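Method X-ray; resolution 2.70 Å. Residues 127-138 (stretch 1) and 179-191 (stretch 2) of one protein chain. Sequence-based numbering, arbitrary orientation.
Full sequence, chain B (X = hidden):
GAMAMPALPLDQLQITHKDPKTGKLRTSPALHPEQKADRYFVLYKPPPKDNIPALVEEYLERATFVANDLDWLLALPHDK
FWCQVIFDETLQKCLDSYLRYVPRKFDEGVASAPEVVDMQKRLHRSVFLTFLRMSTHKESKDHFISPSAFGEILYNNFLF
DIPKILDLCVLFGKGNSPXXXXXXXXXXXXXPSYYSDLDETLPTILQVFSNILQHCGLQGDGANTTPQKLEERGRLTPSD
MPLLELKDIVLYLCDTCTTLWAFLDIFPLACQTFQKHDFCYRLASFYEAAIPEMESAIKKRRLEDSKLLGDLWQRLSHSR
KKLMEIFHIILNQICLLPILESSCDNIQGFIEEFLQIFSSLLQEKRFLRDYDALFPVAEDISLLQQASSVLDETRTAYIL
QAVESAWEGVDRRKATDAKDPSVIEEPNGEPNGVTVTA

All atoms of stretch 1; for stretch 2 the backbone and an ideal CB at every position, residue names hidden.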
ATOM      1  N   VAL B 127      -3.926  -5.999  -1.651  1.00 76.96           N
ATOM      2  CA  VAL B 127      -3.171  -5.086  -2.504  1.00 71.62           C
ATOM      3  C   VAL B 127      -1.748  -5.587  -2.699  1.00 69.44           C
ATOM      4  O   VAL B 127      -1.212  -5.569  -3.819  1.00 73.06           O
ATOM      5  CB  VAL B 127      -3.190  -3.669  -1.910  1.00 70.80           C
ATOM      6  CG1 VAL B 127      -2.135  -2.814  -2.584  1.00 67.16           C
ATOM      7  CG2 VAL B 127      -4.574  -3.056  -2.046  1.00 61.19           C
ATOM      8  N   PHE B 128      -1.104  -6.038  -1.617  1.00 58.23           N
ATOM      9  CA  PHE B 128       0.241  -6.579  -1.780  1.00 64.63           C
ATOM     10  C   PHE B 128       0.249  -7.762  -2.740  1.00 80.45           C
ATOM     11  O   PHE B 128       1.152  -7.881  -3.579  1.00 90.61           O
ATOM     12  CB  PHE B 128       0.829  -6.993  -0.437  1.00 70.51           C
ATOM     13  CG  PHE B 128       2.188  -7.601  -0.552  1.00 77.40           C
ATOM     14  CD1 PHE B 128       3.289  -6.808  -0.820  1.00 77.71           C
ATOM     15  CD2 PHE B 128       2.368  -8.969  -0.420  1.00 88.15           C
ATOM     16  CE1 PHE B 128       4.553  -7.369  -0.938  1.00 80.88           C
ATOM     17  CE2 PHE B 128       3.629  -9.535  -0.538  1.00 85.02           C
ATOM     18  CZ  PHE B 128       4.722  -8.734  -0.798  1.00 68.91           C
ATOM     19  N   LEU B 129      -0.750  -8.646  -2.644  1.00 87.59           N
ATOM     20  CA  LEU B 129      -0.749  -9.823  -3.512  1.00 87.70           C
ATOM     21  C   LEU B 129      -0.998  -9.446  -4.969  1.00 86.86           C
ATOM     22  O   LEU B 129      -0.400 -10.034  -5.880  1.00 87.37           O
ATOM     23  CB  LEU B 129      -1.779 -10.845  -3.034  1.00 73.57           C
ATOM     24  CG  LEU B 129      -1.545 -11.371  -1.619  1.00 73.04           C
ATOM     25  CD1 LEU B 129      -2.860 -11.693  -0.961  1.00 89.05           C
ATOM     26  CD2 LEU B 129      -0.628 -12.582  -1.624  1.00 70.92           C
ATOM     27  N   THR B 130      -1.876  -8.469  -5.208  1.00 75.47           N
ATOM     28  CA  THR B 130      -2.084  -7.971  -6.566  1.00 76.22           C
ATOM     29  C   THR B 130      -0.787  -7.427  -7.158  1.00 80.59           C
ATOM     30  O   THR B 130      -0.426  -7.729  -8.308  1.00 89.66           O
ATOM     31  CB  THR B 130      -3.159  -6.889  -6.553  1.00 71.10           C
ATOM     32  OG1 THR B 130      -4.331  -7.396  -5.906  1.00 80.55           O
ATOM     33  CG2 THR B 130      -3.499  -6.458  -7.966  1.00 53.60           C
ATOM     34  N   PHE B 131      -0.068  -6.615  -6.383  1.00 73.34           N
ATOM     35  CA  PHE B 131       1.169  -6.064  -6.920  1.00 70.62           C
ATOM     36  C   PHE B 131       2.220  -7.146  -7.127  1.00 71.82           C
ATOM     37  O   PHE B 131       3.009  -7.059  -8.073  1.00 81.81           O
ATOM     38  CB  PHE B 131       1.673  -4.932  -6.027  1.00 62.55           C
ATOM     39  CG  PHE B 131       1.049  -3.617  -6.363  1.00 58.80           C
ATOM     40  CD1 PHE B 131       1.472  -2.906  -7.476  1.00 64.58           C
ATOM     41  CD2 PHE B 131      -0.011  -3.122  -5.618  1.00 58.03           C
ATOM     42  CE1 PHE B 131       0.874  -1.701  -7.819  1.00 77.09           C
ATOM     43  CE2 PHE B 131      -0.617  -1.916  -5.958  1.00 64.12           C
ATOM     44  CZ  PHE B 131      -0.173  -1.205  -7.058  1.00 68.63           C
ATOM     45  N   LEU B 132       2.223  -8.185  -6.289  1.00 68.99           N
ATOM     46  CA  LEU B 132       3.087  -9.336  -6.545  1.00 71.63           C
ATOM     47  C   LEU B 132       2.754  -9.984  -7.883  1.00 82.66           C
ATOM     48  O   LEU B 132       3.652 -10.309  -8.677  1.00 87.55           O
ATOM     49  CB  LEU B 132       2.945 -10.358  -5.423  1.00 59.24           C
ATOM     50  CG  LEU B 132       4.176 -11.198  -5.086  1.00 60.24           C
ATOM     51  CD1 LEU B 132       3.870 -11.996  -3.850  1.00 75.51           C
ATOM     52  CD2 LEU B 132       4.594 -12.122  -6.216  1.00 73.33           C
ATOM     53  N   ARG B 133       1.464 -10.216  -8.131  1.00 73.92           N
ATOM     54  CA  ARG B 133       1.069 -10.845  -9.385  1.00 78.63           C
ATOM     55  C   ARG B 133       1.555 -10.040 -10.577  1.00 82.74           C
ATOM     56  O   ARG B 133       2.061 -10.606 -11.552  1.00 84.66           O
ATOM     57  CB  ARG B 133      -0.447 -11.022  -9.448  1.00 80.57           C
ATOM     58  CG  ARG B 133      -0.852 -12.154 -10.363  1.00 90.05           C
ATOM     59  CD  ARG B 133      -2.307 -12.532 -10.210  1.00 88.06           C
ATOM     60  NE  ARG B 133      -2.613 -13.709 -11.013  1.00 84.75           N
ATOM     61  CZ  ARG B 133      -3.840 -14.153 -11.250  1.00 86.67           C
ATOM     62  NH1 ARG B 133      -4.887 -13.514 -10.743  1.00 91.19           N
ATOM     63  NH2 ARG B 133      -4.019 -15.236 -11.993  1.00 83.90           N
HETATM   64  N   MSE B 134       1.427  -8.720 -10.508  1.00 78.26           N
HETATM   65  CA  MSE B 134       1.832  -7.894 -11.645  1.00 75.55           C
HETATM   66  C   MSE B 134       3.346  -7.734 -11.767  1.00 83.78           C
HETATM   67  O   MSE B 134       3.865  -7.508 -12.857  1.00 83.01           O
HETATM   68  CB  MSE B 134       1.181  -6.525 -11.563  1.00 68.37           C
HETATM   69  CG  MSE B 134      -0.322  -6.565 -11.601  1.00 94.07           C
HETATM   70 SE   MSE B 134      -1.048  -4.764 -11.731  1.00120.38          SE
HETATM   71  CE  MSE B 134      -0.941  -4.215  -9.891  1.00 91.07           C
ATOM     72  N   SER B 135       4.055  -7.846 -10.644  1.00 82.36           N
ATOM     73  CA  SER B 135       5.511  -7.809 -10.698  1.00 73.98           C
ATOM     74  C   SER B 135       6.082  -9.098 -11.268  1.00 76.57           C
ATOM     75  O   SER B 135       7.167  -9.083 -11.857  1.00 74.91           O
ATOM     76  CB  SER B 135       6.076  -7.550  -9.306  1.00 68.71           C
ATOM     77  OG  SER B 135       5.713  -8.603  -8.433  1.00 79.55           O
ATOM     78  N   THR B 136       5.378 -10.217 -11.098  1.00 90.07           N
ATOM     79  CA  THR B 136       5.852 -11.489 -11.638  1.00 96.63           C
ATOM     80  C   THR B 136       5.521 -11.598 -13.122  1.00 92.33           C
ATOM     81  O   THR B 136       4.372 -11.391 -13.525  1.00104.79           O
ATOM     82  CB  THR B 136       5.229 -12.669 -10.890  1.00106.65           C
ATOM     83  OG1 THR B 136       5.116 -12.363  -9.493  1.00109.94           O
ATOM     84  CG2 THR B 136       6.083 -13.925 -11.078  1.00100.17           C
ATOM     85  N   HIS B 137       6.521 -11.936 -13.934  1.00 94.17           N
ATOM     86  CA  HIS B 137       6.301 -12.191 -15.353  1.00 98.99           C
ATOM     87  C   HIS B 137       6.215 -13.676 -15.674  1.00100.92           C
ATOM     88  O   HIS B 137       5.946 -14.037 -16.825  1.00102.63           O
ATOM     89  CB  HIS B 137       7.401 -11.537 -16.205  1.00 98.33           C
ATOM     90  CG  HIS B 137       8.774 -12.092 -15.971  1.00105.89           C
ATOM     91  ND1 HIS B 137       9.369 -12.112 -14.727  1.00109.06           N
ATOM     92  CD2 HIS B 137       9.676 -12.627 -16.828  1.00105.80           C
ATOM     93  CE1 HIS B 137      10.573 -12.646 -14.826  1.00108.66           C
ATOM     94  NE2 HIS B 137      10.785 -12.969 -16.091  1.00103.73           N
ATOM     95  N   LYS B 138       6.426 -14.543 -14.683  1.00103.29           N
ATOM     96  CA  LYS B 138       6.385 -15.993 -14.856  1.00101.77           C
ATOM     97  C   LYS B 138       5.526 -16.574 -13.726  1.00105.43           C
ATOM     98  O   LYS B 138       6.058 -17.151 -12.776  1.00103.94           O
ATOM     99  CB  LYS B 138       7.797 -16.591 -14.845  1.00 97.87           C
ATOM    100  CG  LYS B 138       8.780 -15.965 -15.833  1.00120.79           C
ATOM    101  CD  LYS B 138       8.399 -16.291 -17.264  1.00138.43           C
ATOM    102  CE  LYS B 138       9.461 -15.928 -18.295  1.00140.76           C
ATOM    103  NZ  LYS B 138       9.991 -17.138 -18.988  1.00132.03           N
ATOM    104  N   UNK B 179      10.498 -10.681  -0.374  1.00 81.72           N
ATOM    105  CA  UNK B 179       9.616 -10.808  -1.529  1.00 73.31           C
ATOM    106  C   UNK B 179       9.558  -9.506  -2.318  1.00 77.70           C
ATOM    107  O   UNK B 179       9.651  -9.509  -3.555  1.00 81.06           O
ATOM    108  CB  UNK B 179       8.211 -11.218  -1.085  1.00 73.31           C
ATOM    109  N   UNK B 180       9.416  -8.379  -1.616  1.00 76.37           N
ATOM    110  CA  UNK B 180       9.315  -7.102  -2.309  1.00 66.47           C
ATOM    111  C   UNK B 180      10.630  -6.727  -2.973  1.00 68.56           C
ATOM    112  O   UNK B 180      10.624  -6.091  -4.034  1.00 74.99           O
ATOM    113  CB  UNK B 180       8.886  -6.002  -1.336  1.00 66.47           C
ATOM    114  N   UNK B 181      11.760  -7.118  -2.379  1.00 55.22           N
ATOM    115  CA  UNK B 181      13.031  -7.016  -3.085  1.00 65.07           C
ATOM    116  C   UNK B 181      12.932  -7.673  -4.453  1.00 66.81           C
ATOM    117  O   UNK B 181      13.255  -7.058  -5.476  1.00 75.13           O
ATOM    118  CB  UNK B 181      14.155  -7.655  -2.268  1.00 65.07           C
ATOM    119  N   UNK B 182      12.475  -8.931  -4.480  1.00 65.23           N
ATOM    120  CA  UNK B 182      12.347  -9.662  -5.736  1.00 72.27           C
ATOM    121  C   UNK B 182      11.461  -8.906  -6.710  1.00 68.15           C
ATOM    122  O   UNK B 182      11.829  -8.708  -7.873  1.00 66.68           O
ATOM    123  CB  UNK B 182      11.785 -11.063  -5.489  1.00 72.27           C
ATOM    124  N   UNK B 183      10.302  -8.450  -6.246  1.00 67.27           N
ATOM    125  CA  UNK B 183       9.399  -7.696  -7.109  1.00 82.04           C
ATOM    126  C   UNK B 183      10.028  -6.463  -7.744  1.00 78.07           C
ATOM    127  O   UNK B 183      10.001  -6.298  -8.972  1.00 66.05           O
ATOM    128  CB  UNK B 183       8.168  -7.271  -6.306  1.00 82.04           C
ATOM    129  N   UNK B 184      10.560  -5.582  -6.894  1.00 81.18           N
ATOM    130  CA  UNK B 184      11.094  -4.314  -7.380  1.00 63.43           C
ATOM    131  C   UNK B 184      12.277  -4.565  -8.303  1.00 69.03           C
ATOM    132  O   UNK B 184      12.385  -3.968  -9.383  1.00 78.75           O
ATOM    133  CB  UNK B 184      11.508  -3.416  -6.212  1.00 63.43           C
ATOM    134  N   UNK B 185      13.181  -5.454  -7.889  1.00 62.65           N
ATOM    135  CA  UNK B 185      14.304  -5.796  -8.741  1.00 72.19           C
ATOM    136  C   UNK B 185      13.861  -6.353 -10.074  1.00 76.62           C
ATOM    137  O   UNK B 185      14.460  -6.059 -11.108  1.00 87.43           O
ATOM    138  CB  UNK B 185      15.213  -6.804  -8.035  1.00 72.19           C
ATOM    139  N   UNK B 186      12.776  -7.131 -10.079  1.00 81.90           N
ATOM    140  CA  UNK B 186      12.303  -7.703 -11.332  1.00 80.33           C
ATOM    141  C   UNK B 186      11.727  -6.636 -12.246  1.00 79.78           C
ATOM    142  O   UNK B 186      11.976  -6.656 -13.453  1.00 93.18           O
ATOM    143  CB  UNK B 186      11.253  -8.783 -11.061  1.00 80.33           C
ATOM    144  N   UNK B 187      10.949  -5.698 -11.705  1.00 78.68           N
ATOM    145  CA  UNK B 187      10.376  -4.695 -12.598  1.00 87.21           C
ATOM    146  C   UNK B 187      11.467  -3.773 -13.133  1.00 84.47           C
ATOM    147  O   UNK B 187      11.462  -3.412 -14.317  1.00 82.49           O
ATOM    148  CB  UNK B 187       9.300  -3.882 -11.875  1.00 87.21           C
ATOM    149  N   UNK B 188      12.460  -3.436 -12.303  1.00 78.38           N
ATOM    150  CA  UNK B 188      13.574  -2.632 -12.803  1.00 71.75           C
ATOM    151  C   UNK B 188      14.420  -3.401 -13.815  1.00 78.51           C
ATOM    152  O   UNK B 188      14.972  -2.801 -14.746  1.00 80.07           O
ATOM    153  CB  UNK B 188      14.452  -2.168 -11.639  1.00 71.75           C
ATOM    154  N   UNK B 189      14.542  -4.719 -13.649  1.00 77.41           N
ATOM    155  CA  UNK B 189      15.294  -5.522 -14.605  1.00 75.34           C
ATOM    156  C   UNK B 189      14.563  -5.611 -15.937  1.00 83.04           C
ATOM    157  O   UNK B 189      15.159  -5.406 -17.003  1.00 76.24           O
ATOM    158  CB  UNK B 189      15.543  -6.924 -14.046  1.00 75.34           C
ATOM    159  N   UNK B 190      13.259  -5.909 -15.893  1.00 68.63           N
ATOM    160  CA  UNK B 190      12.506  -6.121 -17.120  1.00 71.32           C
ATOM    161  C   UNK B 190      12.224  -4.814 -17.846  1.00 86.27           C
ATOM    162  O   UNK B 190      12.144  -4.803 -19.080  1.00114.39           O
ATOM    163  CB  UNK B 190      11.191  -6.840 -16.812  1.00 71.32           C
ATOM    164  N   UNK B 191      12.087  -3.705 -17.121  1.00 82.79           N
ATOM    165  CA  UNK B 191      11.892  -2.395 -17.737  1.00 89.37           C
ATOM    166  C   UNK B 191      12.836  -1.414 -17.056  1.00 87.87           C
ATOM    167  O   UNK B 191      12.528  -0.870 -15.987  1.00 83.97           O
ATOM    168  CB  UNK B 191      10.438  -1.932 -17.626  1.00 89.37           C
TER

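The two helices run in the same general sense, their axes 39° apart and 9.5 Å away at closest approach, and 179, 183, 186 and 190 recur at helical spacing along the side facing stretch 1, with 180, 182 and 187 touching from its flanks.

Position 179 points its CB toward stretch 1, 4.3 Å from F128 CZ. A branched or flexible apolar side chain would suit this greasy corner. It is L179, whose CD2 lies 3.6 Å from L132 CD1 and 4.2 Å from F128 CE2, at the ring edge.

Position 180 looks sideways, its CB 4.6 Å from F128 CE1; again an apolar group fits. L180 reaches the ring edge, CD1 to F128 CE1 being 4.5 Å. Position 181 is out of reach, so stretch 1 sets no preference; it is Q181.

Position 182 also starts sideways, with nothing of stretch 1 near its CB. Only a long chain could return to L132 and T136. K182 does, bringing NZ to 3.9 Å from T136 OG1.

Position 183 sits where the backbones come closest, its CA 5.3 Å from the CA of S135. The CB is only 3.5 Å from S135 OG, yet beyond it lies an apolar hollow between F128, F131 and L132. A slender, flexible, unbranched apolar chain suits both demands. Selenomethionine M183 has CG 3.0 Å from S135 OG, then turns into the hollow: SE is 4.0 Å from L132 CG, and CE is 3.7 Å from F128 CE1. SE also makes an oblique sulfur-aromatic-type contact, 4.6 Å from the F128 ring centroid.

Position 184 points away and 185 is out of reach, so many types would suit; they are I184 and G185.

Position 186 points toward the end of helix 127-135, its CB 4.2 Å from S135 O and 5.3 Å from H137 ND1. A short donor, such as an amide, is well placed. N186 ND2 donates to S135 O (2.7 Å) and H137 ND1 (3.2 Å), tying the helix end to the following loop.

Position 187 faces sideways, its CB 5.5 Å from S135 CB, so an apolar chain of a few atoms could pack there, though other types would fit; I187 CG2 lies 4.0 Å from S135 CB. At 188 and 189, out of reach, many types would suit: F188, and T189, whose OG1 donates a very short hydrogen bond (2.4 Å) to G185 O.

Position 190 points toward stretch 1, but reaching the H137 ring takes several atoms; a flat end group, such as an amide, could lie over it. Q190 lays CD over one face, while NE2 donates to N186 OD1 (3.0 Å), bracing that amide. Position 191, beyond reach, is equally unconstrained; Q191 caps a backbone N just past the stretch.

Stretch 2 (179-191) LLQKMIGNIFTQQ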
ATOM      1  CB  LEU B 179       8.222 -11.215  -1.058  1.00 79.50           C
ATOM      2  CG  LEU B 179       7.241 -11.895  -2.023  1.00 84.63           C
ATOM      3  CD1 LEU B 179       7.963 -12.783  -3.027  1.00 90.70           C
ATOM      4  CD2 LEU B 179       6.226 -12.707  -1.231  1.00 80.03           C
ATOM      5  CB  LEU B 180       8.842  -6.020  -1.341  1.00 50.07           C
ATOM      6  CG  LEU B 180       8.699  -4.606  -1.897  1.00 66.36           C
ATOM      7  CD1 LEU B 180       7.400  -4.398  -2.659  1.00 78.37           C
ATOM      8  CD2 LEU B 180       8.776  -3.650  -0.740  1.00 77.94           C
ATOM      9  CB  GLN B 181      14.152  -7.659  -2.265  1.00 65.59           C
ATOM     10  CG  GLN B 181      14.351  -7.040  -0.896  1.00 82.27           C
ATOM     11  CD  GLN B 181      15.713  -7.346  -0.310  1.00 99.90           C
ATOM     12  OE1 GLN B 181      16.745  -7.090  -0.937  1.00112.27           O
ATOM     13  NE2 GLN B 181      15.726  -7.895   0.900  1.00 93.17           N
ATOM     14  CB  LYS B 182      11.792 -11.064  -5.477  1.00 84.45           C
ATOM     15  CG  LYS B 182      11.720 -11.950  -6.717  1.00107.80           C
ATOM     16  CD  LYS B 182      10.536 -12.917  -6.660  1.00112.69           C
ATOM     17  CE  LYS B 182       9.724 -12.906  -7.954  1.00103.81           C
ATOM     18  NZ  LYS B 182       8.403 -13.587  -7.796  1.00 95.09           N
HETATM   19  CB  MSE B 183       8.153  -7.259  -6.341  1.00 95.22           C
HETATM   20  CG  MSE B 183       7.267  -8.394  -5.906  1.00117.88           C
HETATM   21 SE   MSE B 183       6.503  -8.092  -4.162  1.00131.03          SE
HETATM   22  CE  MSE B 183       5.308  -6.631  -4.536  1.00112.22           C
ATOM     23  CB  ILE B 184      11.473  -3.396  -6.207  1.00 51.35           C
ATOM     24  CG1 ILE B 184      10.305  -3.254  -5.232  1.00 62.94           C
ATOM     25  CG2 ILE B 184      11.863  -2.030  -6.722  1.00 59.74           C
ATOM     26  CD1 ILE B 184       9.157  -2.406  -5.754  1.00 57.53           C
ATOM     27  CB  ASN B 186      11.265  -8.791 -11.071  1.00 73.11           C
ATOM     28  CG  ASN B 186      10.961  -9.609 -12.312  1.00 84.71           C
ATOM     29  OD1 ASN B 186      11.872 -10.074 -13.006  1.00 79.11           O
ATOM     30  ND2 ASN B 186       9.677  -9.783 -12.604  1.00 88.91           N
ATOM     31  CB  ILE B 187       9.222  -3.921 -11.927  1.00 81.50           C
ATOM     32  CG1 ILE B 187       9.721  -2.844 -10.973  1.00 78.18           C
ATOM     33  CG2 ILE B 187       8.270  -4.879 -11.220  1.00 84.16           C
ATOM     34  CD1 ILE B 187       8.588  -2.156 -10.255  1.00 87.82           C
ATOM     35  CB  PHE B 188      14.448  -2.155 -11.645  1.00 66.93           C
ATOM     36  CG  PHE B 188      13.978  -0.876 -11.018  1.00 66.68           C
ATOM     37  CD1 PHE B 188      13.115  -0.894  -9.937  1.00 68.06           C
ATOM     38  CD2 PHE B 188      14.406   0.345 -11.505  1.00 67.92           C
ATOM     39  CE1 PHE B 188      12.685   0.280  -9.354  1.00 69.75           C
ATOM     40  CE2 PHE B 188      13.979   1.520 -10.931  1.00 64.56           C
ATOM     41  CZ  PHE B 188      13.115   1.487  -9.850  1.00 59.86           C
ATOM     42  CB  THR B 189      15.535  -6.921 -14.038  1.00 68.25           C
ATOM     43  OG1 THR B 189      16.122  -6.821 -12.737  1.00 90.09           O
ATOM     44  CG2 THR B 189      16.467  -7.703 -14.938  1.00 73.24           C
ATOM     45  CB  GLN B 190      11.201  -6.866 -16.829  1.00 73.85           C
ATOM     46  CG  GLN B 190      11.351  -8.204 -16.089  1.00 74.46           C
ATOM     47  CD  GLN B 190      12.465  -9.102 -16.626  1.00 85.15           C
ATOM     48  OE1 GLN B 190      12.817  -9.070 -17.812  1.00 81.64           O
ATOM     49  NE2 GLN B 190      13.023  -9.918 -15.738  1.00 80.74           N
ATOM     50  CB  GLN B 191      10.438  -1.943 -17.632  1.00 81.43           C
ATOM     51  CG  GLN B 191      10.191  -0.490 -18.011  1.00 76.32           C
ATOM     52  CD  GLN B 191      10.711  -0.143 -19.389  1.00 90.14           C
ATOM     53  OE1 GLN B 191      11.915   0.009 -19.598  1.00106.40           O
ATOM     54  NE2 GLN B 191       9.802  -0.043 -20.347  1.00 96.02           N
TER
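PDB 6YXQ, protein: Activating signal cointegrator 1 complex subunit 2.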